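Local atomic coordinates of extracellular solute-binding protein, family 1 (Bifidobacterium longum subsp. infantis ATCC 15697, PDB entry 3QUF), a protein that probably binds a solute, perhaps a sugar, outside the cell and delivers it to an ABC transporter for uptake. Residues Ser204-Leu207 with Ile211-Gly214; Ala209-Trp212 with Thr217-Lys220. All coordinates share one frame; numbering follows the deposited sequence.

Contact 1 (Ser204-Leu207 with Ile211-Gly214)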
ATOM      1  N   SER A 204      12.817   5.629  -6.036  1.00 16.09           N
ATOM      2  CA  SER A 204      12.302   5.375  -4.689  1.00 16.16           C
ATOM      3  C   SER A 204      11.036   6.199  -4.470  1.00 15.99           C
ATOM      4  O   SER A 204      10.712   7.068  -5.304  1.00 15.91           O
ATOM      5  CB  SER A 204      13.343   5.713  -3.610  1.00 17.79           C
ATOM      6  OG  SER A 204      13.742   7.093  -3.664  1.00 18.71           O
ATOM      7  N   GLY A 205      10.294   5.900  -3.403  1.00 15.32           N
ATOM      8  CA  GLY A 205       9.104   6.692  -3.068  1.00 15.52           C
ATOM      9  C   GLY A 205       7.970   6.456  -4.052  1.00 15.80           C
ATOM     10  O   GLY A 205       7.575   5.303  -4.261  1.00 15.60           O
ATOM     11  N   ASP A 206       7.477   7.534  -4.645  1.00 15.25           N
ATOM     12  CA  ASP A 206       6.390   7.472  -5.598  1.00 14.85           C
ATOM     13  C   ASP A 206       6.953   7.087  -6.975  1.00 14.09           C
ATOM     14  O   ASP A 206       7.338   7.955  -7.786  1.00 14.19           O
ATOM     15  CB  ASP A 206       5.670   8.816  -5.617  1.00 15.08           C
ATOM     16  CG  ASP A 206       4.352   8.779  -6.404  1.00 18.81           C
ATOM     17  OD1 ASP A 206       3.941   7.692  -6.875  1.00 18.73           O
ATOM     18  OD2 ASP A 206       3.749   9.862  -6.556  1.00 18.19           O
ATOM     19  N   LEU A 207       7.058   5.778  -7.215  1.00 13.53           N
ATOM     20  CA  LEU A 207       7.820   5.238  -8.321  1.00 12.94           C
ATOM     21  C   LEU A 207       7.293   5.636  -9.688  1.00 13.84           C
ATOM     22  O   LEU A 207       8.071   5.809 -10.606  1.00 15.30           O
ATOM     23  CB  LEU A 207       7.973   3.712  -8.213  1.00 12.63           C
ATOM     24  CG  LEU A 207       8.659   3.175  -6.964  1.00 12.16           C
ATOM     25  CD1 LEU A 207       8.666   1.584  -7.058  1.00 12.45           C
ATOM     26  CD2 LEU A 207      10.112   3.736  -6.810  1.00 14.58           C
ATOM     27  N   ILE A 211       5.199   9.371 -14.836  1.00 17.52           N
ATOM     28  CA  ILE A 211       3.862   9.375 -15.436  1.00 17.66           C
ATOM     29  C   ILE A 211       3.003  10.486 -14.843  1.00 17.86           C
ATOM     30  O   ILE A 211       2.371  11.260 -15.586  1.00 18.32           O
ATOM     31  CB  ILE A 211       3.186   8.001 -15.373  1.00 16.94           C
ATOM     32  CG1 ILE A 211       3.974   7.014 -16.232  1.00 18.43           C
ATOM     33  CG2 ILE A 211       1.713   8.068 -15.862  1.00 17.46           C
ATOM     34  CD1 ILE A 211       3.566   5.544 -16.044  1.00 18.41           C
ATOM     35  N   TRP A 212       2.993  10.621 -13.530  1.00 16.56           N
ATOM     36  CA  TRP A 212       2.104  11.606 -12.907  1.00 17.40           C
ATOM     37  C   TRP A 212       2.473  13.013 -13.362  1.00 19.74           C
ATOM     38  O   TRP A 212       1.602  13.848 -13.570  1.00 19.50           O
ATOM     39  CB  TRP A 212       2.144  11.550 -11.396  1.00 16.56           C
ATOM     40  CG  TRP A 212       2.058  10.223 -10.716  1.00 14.58           C
ATOM     41  CD1 TRP A 212       2.641   9.915  -9.577  1.00 15.30           C
ATOM     42  CD2 TRP A 212       1.245   9.072 -11.081  1.00 13.53           C
ATOM     43  NE1 TRP A 212       2.330   8.646  -9.192  1.00 15.94           N
ATOM     44  CE2 TRP A 212       1.463   8.105 -10.106  1.00 13.08           C
ATOM     45  CE3 TRP A 212       0.393   8.777 -12.155  1.00 14.94           C
ATOM     46  CZ2 TRP A 212       0.831   6.846 -10.118  1.00 14.10           C
ATOM     47  CZ3 TRP A 212      -0.208   7.511 -12.180  1.00 16.29           C
ATOM     48  CH2 TRP A 212       0.007   6.584 -11.158  1.00 15.13           C
ATOM     49  N   SER A 213       3.766  13.255 -13.547  1.00 21.37           N
ATOM     50  CA  SER A 213       4.241  14.598 -13.900  1.00 23.88           C
ATOM     51  C   SER A 213       4.230  14.872 -15.402  1.00 25.39           C
ATOM     52  O   SER A 213       4.555  15.990 -15.814  1.00 26.24           O
ATOM     53  CB  SER A 213       5.647  14.803 -13.354  1.00 24.56           C
ATOM     54  OG  SER A 213       6.535  13.954 -14.019  1.00 27.40           O
ATOM     55  N   GLY A 214       3.862  13.880 -16.217  1.00 24.12           N
ATOM     56  CA  GLY A 214       3.766  14.025 -17.668  1.00 26.30           C
ATOM     57  C   GLY A 214       5.081  13.831 -18.396  1.00 27.31           C
ATOM     58  O   GLY A 214       5.148  13.996 -19.623  1.00 29.53           O
TER
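D206 reaches W212 with an extended first torsion, CG anti to the backbone N (chi1 -170°), while the indole of W212 swings back beside its own backbone N, CG anti to the carbonyl carbon. Carboxylate and indole pyrrole edge thus meet across a gap that the backbones do not close: the nearest CA atoms, those of D206 and W212, stay 9.4 Å apart. The contact rests on one hydrogen bond, from W212 NE1 to D206 OD1 at 3.0 Å, with an N-H...O angle of 159°. OD1 lies almost in the indole plane and receives the N-H on its syn side, somewhat out of the carboxylate plane; carboxylate and indole are turned about 40° against each other. The second oxygen sits beside the same edge, D206 OD2 lying 3.2 Å from W212 CD1. The bond satisfies the one polar atom of the indole and helps fix the rotation of the ring. With an alanine in place of D206, W212 NE1 would probably lose its acceptor and the indole would be freer to turn. D206 is the centre of an inverse gamma turn in the loop between helix 188-199 and helix 209-212, and it also touches Y368 of strand 367-368. W212 lies in the last turn of the short helix 209-212, whose exit at G214 is a Schellman motif; the indole packs against W372, P373 and W408.

Contact 2 (Ala209-Trp212 with Thr217-Lys220); sequences ADIW and TFTK
I211 meets F218 chiefly by a CH-pi contact. Its methyl CG2 lies over one face of the F218 ring, 4.0 Å from the centroid and 24° off the ring normal, shifted toward the rim where F218 CE2 is 3.7 Å from I211 CG2. The isoleucine's chi1 of -65° sets its two branches, CG1 anti to the carbonyl carbon and CG2 anti to the backbone N; the extended chi2 carries I211 CD1 on over that same face, where it lies nearer F218 CD1 (3.8 Å). The two side chains cross at about a right angle, and both branches of the isoleucine bear on the one aromatic group. Further van der Waals contact comes from W212, whose CZ3 approaches F218 CZ obliquely at 4.1 Å, and from the backbone of T217, whose O lies 3.7 Å from I211 CD1. Hydrogen bonding stays within 217-220: T217 is the N-cap of helix 218-221, and its OG1 accepts from K220 N at 2.9 Å with an N-H...O angle of 153°, a capping bond that fixes the start of the helix beside I211. Beyond the two segments, the ring of F218 meets W222 edge-to-face and touches L404 of helix 397-408, while D405 of that helix accepts from F218 N and from T219 OG1. No hydrogen bond or salt bridge joins the two segments, which implies that the contact between them is apolar packing; polar ties come from the linker, where D210 pairs with S216 through the backbone, and from helix 397-408.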
ATOM      1  N   ALA A 209       6.113   8.496 -10.543  1.00 14.81           N
ATOM      2  CA  ALA A 209       6.047   9.963 -10.674  1.00 15.72           C
ATOM      3  C   ALA A 209       6.326  10.546 -12.057  1.00 16.40           C
ATOM      4  O   ALA A 209       5.796  11.644 -12.340  1.00 18.61           O
ATOM      5  CB  ALA A 209       6.909  10.664  -9.578  1.00 17.04           C
ATOM      6  N   ASP A 210       7.132   9.903 -12.888  1.00 17.20           N
ATOM      7  CA  ASP A 210       7.363  10.376 -14.289  1.00 18.94           C
ATOM      8  C   ASP A 210       6.031  10.390 -15.049  1.00 18.51           C
ATOM      9  O   ASP A 210       5.764  11.328 -15.820  1.00 19.46           O
ATOM     10  CB  ASP A 210       8.369   9.517 -15.076  1.00 19.40           C
ATOM     11  CG  ASP A 210       9.827   9.728 -14.633  1.00 24.18           C
ATOM     12  OD1 ASP A 210      10.086  10.721 -13.930  1.00 26.10           O
ATOM     13  OD2 ASP A 210      10.705   8.913 -15.012  1.00 26.67           O
ATOM     14  N   ILE A 211       5.199   9.371 -14.836  1.00 17.52           N
ATOM     15  CA  ILE A 211       3.862   9.375 -15.436  1.00 17.66           C
ATOM     16  C   ILE A 211       3.003  10.486 -14.843  1.00 17.86           C
ATOM     17  O   ILE A 211       2.371  11.260 -15.586  1.00 18.32           O
ATOM     18  CB  ILE A 211       3.186   8.001 -15.373  1.00 16.94           C
ATOM     19  CG1 ILE A 211       3.974   7.014 -16.232  1.00 18.43           C
ATOM     20  CG2 ILE A 211       1.713   8.068 -15.862  1.00 17.46           C
ATOM     21  CD1 ILE A 211       3.566   5.544 -16.044  1.00 18.41           C
ATOM     22  N   TRP A 212       2.993  10.621 -13.530  1.00 16.56           N
ATOM     23  CA  TRP A 212       2.104  11.606 -12.907  1.00 17.40           C
ATOM     24  C   TRP A 212       2.473  13.013 -13.362  1.00 19.74           C
ATOM     25  O   TRP A 212       1.602  13.848 -13.570  1.00 19.50           O
ATOM     26  CB  TRP A 212       2.144  11.550 -11.396  1.00 16.56           C
ATOM     27  CG  TRP A 212       2.058  10.223 -10.716  1.00 14.58           C
ATOM     28  CD1 TRP A 212       2.641   9.915  -9.577  1.00 15.30           C
ATOM     29  CD2 TRP A 212       1.245   9.072 -11.081  1.00 13.53           C
ATOM     30  NE1 TRP A 212       2.330   8.646  -9.192  1.00 15.94           N
ATOM     31  CE2 TRP A 212       1.463   8.105 -10.106  1.00 13.08           C
ATOM     32  CE3 TRP A 212       0.393   8.777 -12.155  1.00 14.94           C
ATOM     33  CZ2 TRP A 212       0.831   6.846 -10.118  1.00 14.10           C
ATOM     34  CZ3 TRP A 212      -0.208   7.511 -12.180  1.00 16.29           C
ATOM     35  CH2 TRP A 212       0.007   6.584 -11.158  1.00 15.13           C
ATOM     36  N   THR A 217       4.928   8.051 -19.904  1.00 20.64           N
ATOM     37  CA  THR A 217       3.614   7.510 -20.203  1.00 21.60           C
ATOM     38  C   THR A 217       3.541   6.044 -19.789  1.00 20.66           C
ATOM     39  O   THR A 217       4.549   5.399 -19.599  1.00 20.21           O
ATOM     40  CB  THR A 217       3.292   7.595 -21.706  1.00 23.66           C
ATOM     41  OG1 THR A 217       4.201   6.769 -22.459  1.00 23.66           O
ATOM     42  CG2 THR A 217       3.319   9.073 -22.184  1.00 24.48           C
ATOM     43  N   PHE A 218       2.333   5.531 -19.663  1.00 20.40           N
ATOM     44  CA  PHE A 218       2.148   4.087 -19.473  1.00 19.61           C
ATOM     45  C   PHE A 218       2.731   3.298 -20.653  1.00 20.14           C
ATOM     46  O   PHE A 218       3.322   2.234 -20.480  1.00 19.20           O
ATOM     47  CB  PHE A 218       0.667   3.755 -19.264  1.00 19.86           C
ATOM     48  CG  PHE A 218       0.090   4.318 -18.003  1.00 17.33           C
ATOM     49  CD1 PHE A 218       0.308   3.697 -16.787  1.00 16.39           C
ATOM     50  CD2 PHE A 218      -0.686   5.481 -18.019  1.00 17.67           C
ATOM     51  CE1 PHE A 218      -0.188   4.222 -15.641  1.00 17.43           C
ATOM     52  CE2 PHE A 218      -1.181   6.021 -16.864  1.00 16.86           C
ATOM     53  CZ  PHE A 218      -0.955   5.374 -15.652  1.00 16.78           C
ATOM     54  N   THR A 219       2.560   3.806 -21.876  1.00 21.00           N
ATOM     55  CA  THR A 219       3.142   3.146 -23.028  1.00 22.44           C
ATOM     56  C   THR A 219       4.642   3.010 -22.924  1.00 21.76           C
ATOM     57  O   THR A 219       5.185   1.971 -23.282  1.00 23.10           O
ATOM     58  CB  THR A 219       2.759   3.878 -24.323  1.00 23.74           C
ATOM     59  OG1 THR A 219       1.339   3.810 -24.450  1.00 26.45           O
ATOM     60  CG2 THR A 219       3.425   3.221 -25.548  1.00 25.96           C
ATOM     61  N   LYS A 220       5.315   4.039 -22.429  1.00 21.66           N
ATOM     62  CA  LYS A 220       6.784   3.950 -22.272  1.00 22.82           C
ATOM     63  C   LYS A 220       7.186   2.987 -21.157  1.00 21.94           C
ATOM     64  O   LYS A 220       8.063   2.127 -21.339  1.00 22.84           O
ATOM     65  CB  LYS A 220       7.411   5.322 -22.019  1.00 23.97           C
ATOM     66  CG  LYS A 220       7.464   6.246 -23.261  1.00 29.55           C
ATOM     67  CD  LYS A 220       8.006   7.649 -22.874  1.00 36.17           C
ATOM     68  CE  LYS A 220       7.500   8.808 -23.788  1.00 40.13           C
ATOM     69  NZ  LYS A 220       7.290  10.125 -23.024  1.00 39.93           N
TER

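Overall arrangement
Along the chain, the loop that follows helix 188-199 comes first, and contact 1 closes a short loop from it onto the end of helix 209-212. Contact 2 starts on that same helix and closes the next turn of chain, onto helix 218-221. The two loops overlap rather than nest: 209-212 begins before contact 1 is finished, and I211 and W212 belong to both, although I211 touches across contact 2 alone. With the centres 8 Å apart, contact 1 uses the N-H of the W212 indole and contact 2 its benzo carbon CZ3. Together they join successive short segments and set them against strand 367-368 and helix 397-408.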